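Local coordinates for protein ribonuclease VapC (PDB 5K8J) that probably cleaves RNA with the help of magnesium as the toxin of a toxin-antitoxin pair, its activity held in check by the bound VapB antitoxin, at residues Val4-Val9 / Ala107-Phe112; His12-Asp17 / Gly53-Arg58; Ser34-Val39 / Arg96-Gln101; Arg90-Asp95 / Ala114-Asp119. All blocks are in the same frame, centred on the assembly; numbering follows the deposited sequence.

In the fold
From the N terminus, strand 3-5 runs into helix 7-15, and contact 1 ties this start to strand 108-111, closing a loop of nearly a hundred residues in which contacts 2 and 3 are nested. Contact 2 joins the end of helix 7-15 to helix 49-65. Contact 3 sets the start of helix 35-45 against helix 93-104, so its segments alternate along the chain with those of contact 2. Contact 4 links the start of helix 93-104 to the loop after strand 108-111 and crosses both contact 1 and contact 3. Contacts 1, 3 and 4 touch around the predicted magnesium site, whereas contact 2 lies on the opposite side of the chain's centre from contact 4.

Contact 1: residues Val4-Val9 / Ala107-Phe112; sequences VLDTNV and ATFVTF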
# COMPACT_ATOMS: atom_id res chain seq x y z
N VAL B 4 8.53 -12.43 17.66
CA VAL B 4 8.60 -11.08 18.24
C VAL B 4 8.39 -11.19 19.74
O VAL B 4 7.38 -11.75 20.18
CB VAL B 4 7.54 -10.16 17.62
CG1 VAL B 4 7.52 -8.80 18.32
CG2 VAL B 4 7.79 -9.96 16.14
N LEU B 5 9.33 -10.67 20.54
CA LEU B 5 9.21 -10.71 21.98
C LEU B 5 8.36 -9.56 22.45
O LEU B 5 8.62 -8.41 22.09
CB LEU B 5 10.59 -10.61 22.65
CG LEU B 5 11.60 -11.69 22.28
CD1 LEU B 5 12.89 -11.58 23.17
CD2 LEU B 5 11.00 -13.08 22.44
N ASP B 6 7.36 -9.84 23.29
CA ASP B 6 6.63 -8.74 23.91
C ASP B 6 7.57 -7.94 24.81
O ASP B 6 8.60 -8.43 25.29
CB ASP B 6 5.43 -9.26 24.70
CG ASP B 6 4.35 -8.18 24.96
OD1 ASP B 6 4.50 -7.01 24.49
OD2 ASP B 6 3.34 -8.55 25.62
N THR B 7 7.19 -6.70 25.08
CA THR B 7 8.08 -5.85 25.88
C THR B 7 8.43 -6.47 27.23
O THR B 7 9.58 -6.37 27.68
CB THR B 7 7.43 -4.49 26.08
OG1 THR B 7 7.22 -3.90 24.79
CG2 THR B 7 8.30 -3.59 26.93
N ASN B 8 7.43 -7.06 27.91
CA ASN B 8 7.66 -7.61 29.24
C ASN B 8 8.75 -8.67 29.18
O ASN B 8 9.61 -8.75 30.06
CB ASN B 8 6.37 -8.23 29.78
CG ASN B 8 5.63 -9.10 28.69
OD1 ASN B 8 6.27 -9.66 27.81
ND2 ASN B 8 4.30 -9.18 28.75
N VAL B 9 8.72 -9.50 28.13
CA VAL B 9 9.74 -10.53 27.96
C VAL B 9 11.11 -9.88 27.80
O VAL B 9 12.10 -10.33 28.41
CB VAL B 9 9.40 -11.44 26.75
CG1 VAL B 9 10.50 -12.47 26.51
CG2 VAL B 9 8.06 -12.14 26.96
N ALA B 107 5.37 -13.42 12.01
CA ALA B 107 6.14 -13.89 13.15
C ALA B 107 5.22 -14.26 14.29
O ALA B 107 4.13 -13.68 14.45
CB ALA B 107 7.11 -12.80 13.61
N THR B 108 5.66 -15.21 15.11
CA THR B 108 4.92 -15.59 16.31
C THR B 108 5.24 -14.64 17.45
O THR B 108 6.39 -14.24 17.65
CB THR B 108 5.28 -17.03 16.67
OG1 THR B 108 4.81 -17.89 15.63
CG2 THR B 108 4.66 -17.48 18.00
N PHE B 109 4.19 -14.21 18.15
CA PHE B 109 4.26 -13.24 19.24
C PHE B 109 4.37 -13.98 20.57
O PHE B 109 3.51 -14.82 20.91
CB PHE B 109 3.04 -12.32 19.20
CG PHE B 109 3.09 -11.21 20.18
CD1 PHE B 109 2.28 -11.23 21.29
CD2 PHE B 109 3.96 -10.15 20.02
CE1 PHE B 109 2.34 -10.21 22.22
CE2 PHE B 109 3.99 -9.12 20.95
CZ PHE B 109 3.19 -9.15 22.03
N VAL B 110 5.41 -13.66 21.34
CA VAL B 110 5.73 -14.33 22.60
C VAL B 110 5.45 -13.37 23.75
O VAL B 110 6.02 -12.26 23.79
CB VAL B 110 7.20 -14.76 22.63
CG1 VAL B 110 7.52 -15.42 23.94
CG2 VAL B 110 7.49 -15.68 21.47
N THR B 111 4.59 -13.77 24.68
CA THR B 111 4.09 -12.83 25.66
C THR B 111 3.73 -13.50 26.97
O THR B 111 3.38 -14.69 27.03
CB THR B 111 2.88 -12.04 25.13
OG1 THR B 111 2.42 -11.12 26.13
CG2 THR B 111 1.75 -12.96 24.80
N PHE B 112 3.87 -12.74 28.06
CA PHE B 112 3.32 -13.15 29.34
C PHE B 112 1.84 -12.82 29.50
O PHE B 112 1.24 -13.22 30.50
CB PHE B 112 4.03 -12.44 30.49
CG PHE B 112 5.50 -12.69 30.59
CD1 PHE B 112 6.03 -13.94 30.40
CD2 PHE B 112 6.34 -11.66 30.95
CE1 PHE B 112 7.41 -14.15 30.52
CE2 PHE B 112 7.70 -11.85 31.07
CZ PHE B 112 8.23 -13.09 30.84
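Val4 and Phe109 pair in parallel on neighbouring strands of the central sheet, and Leu5 with Val110 is the next pair; backbone bonds such as Val4 N to Thr108 O (2.8 Å) join the strands. Val4 and Phe109 put their side chains on the face covered by Ile98 of helix 93-104. Leu5 and Val110 lie side by side on the other face, pointing the same way, with Leu5 CD2 4.2 Å from Val110 CB. Where the strand gives way to helix 7-15, Asp6 holds its CG anti to the backbone N (chi1 -160°), 3.3 Å from Phe109 CZ; carboxylate and ring planes are 51° apart. Asp6 and Thr111 run side by side, and Thr111 OG1 donates to the anti lone pair of Asp6 OD2 at 2.8 Å. Asn8 and Phe112 slide past each other in opposite directions, Asn8 CG 3.5 Å from Phe112 CD2, with amide and ring planes 43° apart. Val9 CG2 sits over the centre of one face of the Phe112 ring, a CH-pi contact 4.0 Å from the ring centroid. Asp6 OD1 accepts from Thr7 N, met from above the carboxylate plane. Bonds to both oxygens thus limit the rotation of a buried carboxylate predicted to bind magnesium.

Contact 2: residues His12-Asp17 / Gly53-Arg58; sequences HLRDGD and GLRRSR
Arg58 and Arg55, one turn apart on helix 49-65 of this PIN domain, grip the C-terminal end of helix 7-15, which closes in a Schellman motif at Gly16. Arg58 NE donates to Arg14 O at 2.7 Å in a nearly straight bond (166° at the hydrogen), the oxygen lying close to the guanidinium plane. Arg58 NH2 reaches Leu13 O weakly and passes 3.3 Å from Gly16 CA. A positive group thus meets carbonyls at the helix end, where the helix dipole would favour it. Beside it, Asp15 OD1 takes bonds from Arg14 NE and Arg55 NE, which arrive from opposite faces of the carboxylate plane. Arg14 holds Asp15 side-on, NE to OD1 at 2.8 Å and NH2 to OD2 at 2.9 Å, whereas Arg55 NE stands 3.2 Å from Asp15 OD1 and its NH2 bond to OD2 is weak. Arg55 CD lies over one face of the Arg14 guanidinium, toward its rim. Arg14 NH2 and Arg55 NE come within 3.6 Å, and the shared carboxylate probably eases their repulsion. Farther out, Glu48 pairs with Arg55 NH1. The VapB chain supplies Glu72, which salt-bridges Arg14 and gives its backbone N to Asp15 OD2, and the Leu62 and Pro66 carbonyls for Arg58 NH1, so the network also forms part of the interface with the antitoxin. Beyond the Gly16 turn, Asp17 is the N-cap of helix 18-26, and His12 ND1 donates to the anti lone pair of Asp17 OD2 at 2.7 Å, with the oxygen in the imidazole plane.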
# COMPACT_ATOMS: atom_id res chain seq x y z
N HIS B 12 12.44 -8.61 31.08
CA HIS B 12 12.98 -9.67 31.92
C HIS B 12 14.35 -10.11 31.44
O HIS B 12 15.22 -10.45 32.25
CB HIS B 12 11.98 -10.83 31.95
CG HIS B 12 10.83 -10.57 32.89
ND1 HIS B 12 10.58 -11.37 33.99
CD2 HIS B 12 9.91 -9.57 32.94
CE1 HIS B 12 9.54 -10.89 34.65
NE2 HIS B 12 9.12 -9.80 34.04
N LEU B 13 14.58 -10.06 30.13
CA LEU B 13 15.91 -10.31 29.59
C LEU B 13 16.89 -9.22 30.03
O LEU B 13 17.94 -9.50 30.62
CB LEU B 13 15.80 -10.43 28.06
CG LEU B 13 16.93 -10.94 27.20
CD1 LEU B 13 17.44 -12.28 27.73
CD2 LEU B 13 16.44 -11.09 25.78
N ARG B 14 16.52 -7.95 29.85
CA ARG B 14 17.38 -6.84 30.25
C ARG B 14 17.73 -6.89 31.73
O ARG B 14 18.86 -6.59 32.13
CB ARG B 14 16.71 -5.50 29.93
CG ARG B 14 17.63 -4.28 30.24
CD ARG B 14 16.88 -2.93 30.42
NE ARG B 14 15.95 -3.01 31.55
CZ ARG B 14 14.81 -2.34 31.65
NH1 ARG B 14 14.43 -1.48 30.72
NH2 ARG B 14 14.02 -2.54 32.70
N ASP B 15 16.75 -7.22 32.58
CA ASP B 15 16.96 -7.17 34.01
C ASP B 15 17.40 -8.50 34.61
O ASP B 15 17.60 -8.57 35.82
CB ASP B 15 15.70 -6.64 34.69
CG ASP B 15 15.49 -5.19 34.42
OD1 ASP B 15 16.44 -4.54 33.89
OD2 ASP B 15 14.39 -4.67 34.68
N GLY B 16 17.66 -9.52 33.78
CA GLY B 16 18.40 -10.68 34.24
C GLY B 16 17.58 -11.79 34.83
O GLY B 16 18.07 -12.52 35.72
N ASP B 17 16.35 -11.94 34.40
CA ASP B 17 15.48 -13.02 34.87
C ASP B 17 15.95 -14.34 34.29
O ASP B 17 15.88 -14.54 33.08
CB ASP B 17 14.05 -12.74 34.45
CG ASP B 17 13.08 -13.84 34.82
OD1 ASP B 17 13.52 -14.94 35.23
OD2 ASP B 17 11.86 -13.59 34.70
N GLY B 53 22.92 2.16 35.49
CA GLY B 53 24.17 1.72 34.91
C GLY B 53 24.06 0.31 34.36
O GLY B 53 24.42 0.05 33.21
N LEU B 54 23.51 -0.61 35.15
CA LEU B 54 23.40 -1.99 34.68
C LEU B 54 22.33 -2.13 33.61
O LEU B 54 22.51 -2.89 32.65
CB LEU B 54 23.13 -2.94 35.84
CG LEU B 54 24.36 -3.19 36.70
CD1 LEU B 54 23.93 -4.00 37.88
CD2 LEU B 54 25.44 -3.92 35.91
N ARG B 55 21.22 -1.40 33.74
CA ARG B 55 20.20 -1.50 32.71
C ARG B 55 20.70 -0.96 31.38
O ARG B 55 20.39 -1.51 30.32
CB ARG B 55 18.93 -0.78 33.17
CG ARG B 55 18.20 -1.54 34.27
CD ARG B 55 16.89 -0.89 34.69
NE ARG B 55 16.15 -1.85 35.52
CZ ARG B 55 15.37 -1.55 36.55
NH1 ARG B 55 15.21 -0.29 36.94
NH2 ARG B 55 14.74 -2.52 37.21
N ARG B 56 21.47 0.13 31.41
CA ARG B 56 22.03 0.69 30.19
C ARG B 56 22.95 -0.31 29.50
O ARG B 56 22.86 -0.52 28.28
CB ARG B 56 22.80 1.97 30.53
CG ARG B 56 23.49 2.67 29.36
CD ARG B 56 22.50 3.42 28.51
NE ARG B 56 21.92 2.54 27.49
CZ ARG B 56 20.76 2.74 26.88
NH1 ARG B 56 19.97 3.76 27.22
NH2 ARG B 56 20.36 1.88 25.97
N SER B 57 23.91 -0.86 30.26
CA SER B 57 24.91 -1.74 29.66
C SER B 57 24.26 -3.01 29.10
O SER B 57 24.64 -3.47 28.02
CB SER B 57 26.01 -2.09 30.66
OG SER B 57 25.51 -2.75 31.81
N ARG B 58 23.30 -3.58 29.83
CA ARG B 58 22.65 -4.81 29.39
C ARG B 58 21.72 -4.55 28.22
O ARG B 58 21.67 -5.34 27.27
CB ARG B 58 21.91 -5.47 30.56
CG ARG B 58 22.91 -5.90 31.68
CD ARG B 58 22.25 -6.36 32.96
NE ARG B 58 21.40 -7.48 32.64
CZ ARG B 58 21.76 -8.75 32.67
NH1 ARG B 58 22.97 -9.12 33.08
NH2 ARG B 58 20.88 -9.66 32.28

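Contact 3: residues Ser34-Val39 / Arg96-Gln101; sequences SIISRV and RMIAAQ
The N-terminal cap of helix 35-45 meets helix 93-104 through Ser34, the last residue of strand 31-34, and Gln101. With its OG anti to the backbone N (chi1 167°), Ser34 serves two partners. Its OG accepts from Ile36 N at 2.9 Å, the capping bond, and donates to Gln101 OE1 at 2.6 Å, on a lone pair in the plane of the amide. The Gln101 chain is extended beyond CG, which carries the amide across to the cap, and its NE2 makes weak bonds to the Leu69 and Asp70 carbonyls. Ile98, one turn before Gln101, rests CG1 against Ser34 OG and Ile36 CB. Ile98 CD1 reaches to 3.6 Å from Ser37 OG, a hydroxyl that pairs with Thr7. Ile36 and selenomethionine Met97 cross at about a right angle, Ile36 CD1 and Met97 CE meeting at 3.8 Å. Met97 also packs on Val39 of the second subunit and on Phe79 of the VapB chain, placing this end of the contact near both interfaces. The short helical segments run roughly antiparallel, at 145°, with their axes 10.2 Å apart. The Ile98 side chain lies about 4 Å from that of Asp6, a predicted magnesium ligand, so the contact packs next to the predicted metal site. Such helices, each joined to a strand of a central parallel sheet, are typical of the alpha/beta PIN domain.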
# COMPACT_ATOMS: atom_id res chain seq x y z
N SER B 34 10.61 -5.24 18.66
CA SER B 34 9.92 -4.06 18.14
C SER B 34 10.60 -2.77 18.60
O SER B 34 11.02 -2.66 19.75
CB SER B 34 8.49 -4.07 18.65
OG SER B 34 7.92 -2.80 18.41
N ILE B 35 10.68 -1.79 17.70
CA ILE B 35 11.16 -0.45 18.07
C ILE B 35 10.31 0.14 19.18
O ILE B 35 10.79 0.97 19.96
CB ILE B 35 11.20 0.44 16.83
CG1 ILE B 35 12.02 1.73 17.08
CG2 ILE B 35 9.79 0.83 16.37
CD1 ILE B 35 13.46 1.53 17.03
N ILE B 36 9.04 -0.23 19.25
CA ILE B 36 8.17 0.26 20.32
C ILE B 36 8.64 -0.30 21.65
O ILE B 36 8.74 0.43 22.65
CB ILE B 36 6.69 -0.08 20.05
CG1 ILE B 36 6.24 0.43 18.67
CG2 ILE B 36 5.83 0.48 21.15
CD1 ILE B 36 6.50 1.92 18.41
N SER B 37 9.00 -1.58 21.69
CA SER B 37 9.63 -2.13 22.89
C SER B 37 10.94 -1.42 23.20
O SER B 37 11.26 -1.19 24.38
CB SER B 37 9.89 -3.63 22.73
OG SER B 37 8.71 -4.35 22.46
N ARG B 38 11.74 -1.12 22.18
CA ARG B 38 12.96 -0.35 22.42
C ARG B 38 12.64 0.94 23.16
O ARG B 38 13.28 1.26 24.16
CB ARG B 38 13.72 -0.06 21.12
CG ARG B 38 14.93 0.80 21.36
CD ARG B 38 15.87 1.01 20.17
NE ARG B 38 16.80 2.05 20.61
CZ ARG B 38 17.39 2.95 19.83
NH1 ARG B 38 17.27 2.91 18.52
NH2 ARG B 38 18.13 3.91 20.38
N VAL B 39 11.62 1.68 22.72
CA VAL B 39 11.27 2.93 23.39
C VAL B 39 10.97 2.67 24.86
O VAL B 39 11.41 3.42 25.75
CB VAL B 39 10.08 3.60 22.69
CG1 VAL B 39 9.47 4.69 23.56
CG2 VAL B 39 10.57 4.19 21.37
N ARG B 96 -1.32 -3.84 20.66
CA ARG B 96 -1.77 -4.08 19.30
C ARG B 96 -0.78 -3.57 18.25
O ARG B 96 -0.68 -4.14 17.15
CB ARG B 96 -3.16 -3.46 19.16
CG ARG B 96 -4.23 -4.23 19.90
CD ARG B 96 -5.49 -3.42 20.02
NE ARG B 96 -6.57 -4.22 20.57
CZ ARG B 96 -7.85 -3.85 20.55
NH1 ARG B 96 -8.16 -2.69 20.02
NH2 ARG B 96 -8.81 -4.63 21.03
N MSE B 97 -0.02 -2.51 18.55
CA MSE B 97 1.03 -2.05 17.65
C MSE B 97 2.10 -3.13 17.49
O MSE B 97 2.53 -3.41 16.38
CB MSE B 97 1.67 -0.76 18.18
CG MSE B 97 0.76 0.46 18.03
SE MSE B 97 1.65 2.05 18.78
CE MSE B 97 2.89 2.35 17.41
N ILE B 98 2.54 -3.71 18.61
CA ILE B 98 3.58 -4.73 18.51
C ILE B 98 3.04 -5.98 17.82
O ILE B 98 3.69 -6.58 16.95
CB ILE B 98 4.17 -5.02 19.89
CG1 ILE B 98 4.74 -3.72 20.50
CG2 ILE B 98 5.27 -6.09 19.75
CD1 ILE B 98 5.24 -3.85 21.90
N ALA B 99 1.82 -6.40 18.18
CA ALA B 99 1.21 -7.52 17.49
C ALA B 99 1.06 -7.26 16.00
O ALA B 99 1.24 -8.17 15.18
CB ALA B 99 -0.16 -7.83 18.11
N ALA B 100 0.74 -6.02 15.62
CA ALA B 100 0.63 -5.65 14.21
C ALA B 100 1.94 -5.85 13.47
O ALA B 100 1.97 -6.25 12.30
CB ALA B 100 0.17 -4.18 14.10
N GLN B 101 3.06 -5.59 14.13
CA GLN B 101 4.34 -5.80 13.49
C GLN B 101 4.61 -7.29 13.31
O GLN B 101 5.16 -7.70 12.29
CB GLN B 101 5.44 -5.20 14.35
CG GLN B 101 5.33 -3.69 14.43
CD GLN B 101 6.38 -3.13 15.34
OE1 GLN B 101 6.22 -3.14 16.54
NE2 GLN B 101 7.48 -2.62 14.77

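Contact 4: residues Arg90-Asp95 / Ala114-Asp119; sequences RRKVVD and ADDFRD
Lys92 and Asp119 reach toward each other tip to tip, and Lys92 NZ meets Asp119 OD2 at 2.9 Å from above the carboxylate plane, a salt bridge. The lysine chain bends at chi3 (-75°), turning CE toward Asp119. Lys92 NZ also donates to Asp116 O at 3.2 Å, above the carbonyl plane, and to a water that in turn donates to Asp116 OD1. Asp119 OD2 is shared with Arg96. Arg91 crosses Asp116 at about a right angle, its chain bent at chi3 (69°), which brings NE round so that the guanidinium meets the carboxylate edge-on. Arg91 NH1 and NH2 make weak salt-bridge bonds to Asp116 OD2 and OD1, the shorter Arg91 NH1 to Asp116 OD2 at 3.3 Å, while Lys92 CG lies over one face of the guanidinium. Deeper in, the Phe117 and Asp95 side chains cross at about a right angle, with ring and carboxylate planes 47° apart. Phe117 CZ stands 3.5 Å from Asp95 OD1, and Asp95 O meets the ring edge 3.4 Å from Phe117 CE2. Asp95 OD2 and Asp116 OD2 are 4.0 Å apart, and Arg91 probably balances the charge of Asp116. Arg74 of the VapB chain packs on Asp95. Together with Asp6, Asp95 belongs to the predicted magnesium site, an acidic cluster typical of PIN-domain nucleases.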
# COMPACT_ATOMS: atom_id res chain seq x y z
N ARG B 90 -8.20 1.83 24.13
CA ARG B 90 -7.11 2.75 24.44
C ARG B 90 -6.01 2.04 25.25
O ARG B 90 -4.81 2.24 25.01
CB ARG B 90 -7.65 3.96 25.22
CG ARG B 90 -6.59 5.08 25.37
CD ARG B 90 -7.06 6.19 26.38
NE ARG B 90 -7.40 5.57 27.65
CZ ARG B 90 -6.52 5.01 28.48
NH1 ARG B 90 -6.93 4.44 29.60
NH2 ARG B 90 -5.21 5.05 28.21
N ARG B 91 -6.42 1.18 26.19
CA ARG B 91 -5.50 0.50 27.10
C ARG B 91 -4.53 -0.41 26.36
O ARG B 91 -3.39 -0.59 26.78
CB ARG B 91 -6.27 -0.31 28.14
CG ARG B 91 -5.39 -1.11 29.06
CD ARG B 91 -6.24 -1.87 30.11
NE ARG B 91 -7.03 -2.93 29.50
CZ ARG B 91 -6.54 -4.13 29.17
NH1 ARG B 91 -5.26 -4.42 29.40
NH2 ARG B 91 -7.33 -5.04 28.62
N LYS B 92 -4.95 -0.97 25.22
CA LYS B 92 -4.15 -1.98 24.52
C LYS B 92 -3.50 -1.46 23.24
O LYS B 92 -3.06 -2.26 22.41
CB LYS B 92 -5.01 -3.21 24.25
CG LYS B 92 -5.58 -3.86 25.51
CD LYS B 92 -5.98 -5.31 25.27
CE LYS B 92 -7.26 -5.39 24.49
NZ LYS B 92 -7.67 -6.83 24.34
N VAL B 93 -3.38 -0.15 23.05
CA VAL B 93 -2.78 0.35 21.82
C VAL B 93 -1.37 -0.21 21.62
O VAL B 93 -1.04 -0.70 20.54
CB VAL B 93 -2.78 1.90 21.78
CG1 VAL B 93 -1.98 2.40 20.60
CG2 VAL B 93 -4.20 2.43 21.75
N VAL B 94 -0.50 -0.11 22.63
CA VAL B 94 0.89 -0.57 22.46
C VAL B 94 0.92 -2.06 22.12
O VAL B 94 1.61 -2.49 21.19
CB VAL B 94 1.73 -0.28 23.71
CG1 VAL B 94 3.07 -1.00 23.60
CG2 VAL B 94 1.95 1.21 23.86
N ASP B 95 0.17 -2.85 22.89
CA ASP B 95 -0.00 -4.28 22.63
C ASP B 95 -0.31 -4.54 21.17
O ASP B 95 0.29 -5.40 20.50
CB ASP B 95 -1.19 -4.84 23.45
CG ASP B 95 -0.91 -5.08 24.92
OD1 ASP B 95 0.25 -5.15 25.34
OD2 ASP B 95 -1.94 -5.29 25.65
N ALA B 114 -1.03 -13.32 27.32
CA ALA B 114 -1.70 -13.77 26.10
C ALA B 114 -3.18 -13.38 26.07
O ALA B 114 -3.73 -13.14 24.98
CB ALA B 114 -1.56 -15.28 25.97
N ASP B 115 -3.82 -13.28 27.23
CA ASP B 115 -5.25 -12.98 27.25
C ASP B 115 -5.57 -11.63 26.63
O ASP B 115 -6.68 -11.44 26.11
CB ASP B 115 -5.78 -13.05 28.68
CG ASP B 115 -5.96 -14.48 29.15
OD1 ASP B 115 -6.06 -15.39 28.29
OD2 ASP B 115 -6.02 -14.69 30.38
N ASP B 116 -4.63 -10.67 26.65
CA ASP B 116 -4.88 -9.37 26.07
C ASP B 116 -4.74 -9.36 24.55
O ASP B 116 -4.89 -8.29 23.93
CB ASP B 116 -3.93 -8.32 26.65
CG ASP B 116 -4.41 -7.77 27.99
OD1 ASP B 116 -5.62 -7.91 28.29
OD2 ASP B 116 -3.58 -7.22 28.75
N PHE B 117 -4.42 -10.50 23.94
CA PHE B 117 -4.19 -10.62 22.51
C PHE B 117 -5.17 -11.59 21.86
O PHE B 117 -5.08 -11.82 20.64
CB PHE B 117 -2.75 -11.04 22.23
CG PHE B 117 -1.73 -10.07 22.72
CD1 PHE B 117 -1.32 -10.09 24.04
CD2 PHE B 117 -1.20 -9.11 21.88
CE1 PHE B 117 -0.40 -9.15 24.52
CE2 PHE B 117 -0.29 -8.19 22.34
CZ PHE B 117 0.13 -8.22 23.66
N ARG B 118 -6.13 -12.10 22.62
CA ARG B 118 -7.07 -13.10 22.15
C ARG B 118 -8.02 -12.55 21.10
O ARG B 118 -8.62 -13.33 20.36
CB ARG B 118 -7.86 -13.64 23.35
CG ARG B 118 -8.82 -14.78 23.05
CD ARG B 118 -9.73 -15.07 24.25
NE ARG B 118 -10.78 -16.03 23.92
CZ ARG B 118 -11.02 -17.17 24.58
NH1 ARG B 118 -10.29 -17.51 25.64
NH2 ARG B 118 -12.01 -17.97 24.19
N ASP B 119 -8.17 -11.23 21.02
CA ASP B 119 -9.10 -10.60 20.11
C ASP B 119 -8.45 -10.17 18.81
O ASP B 119 -9.06 -9.41 18.05
CB ASP B 119 -9.78 -9.39 20.78
CG ASP B 119 -8.79 -8.34 21.26
OD1 ASP B 119 -7.58 -8.51 21.01
OD2 ASP B 119 -9.23 -7.34 21.90
O HOH W 1 -8.32 -7.76 26.94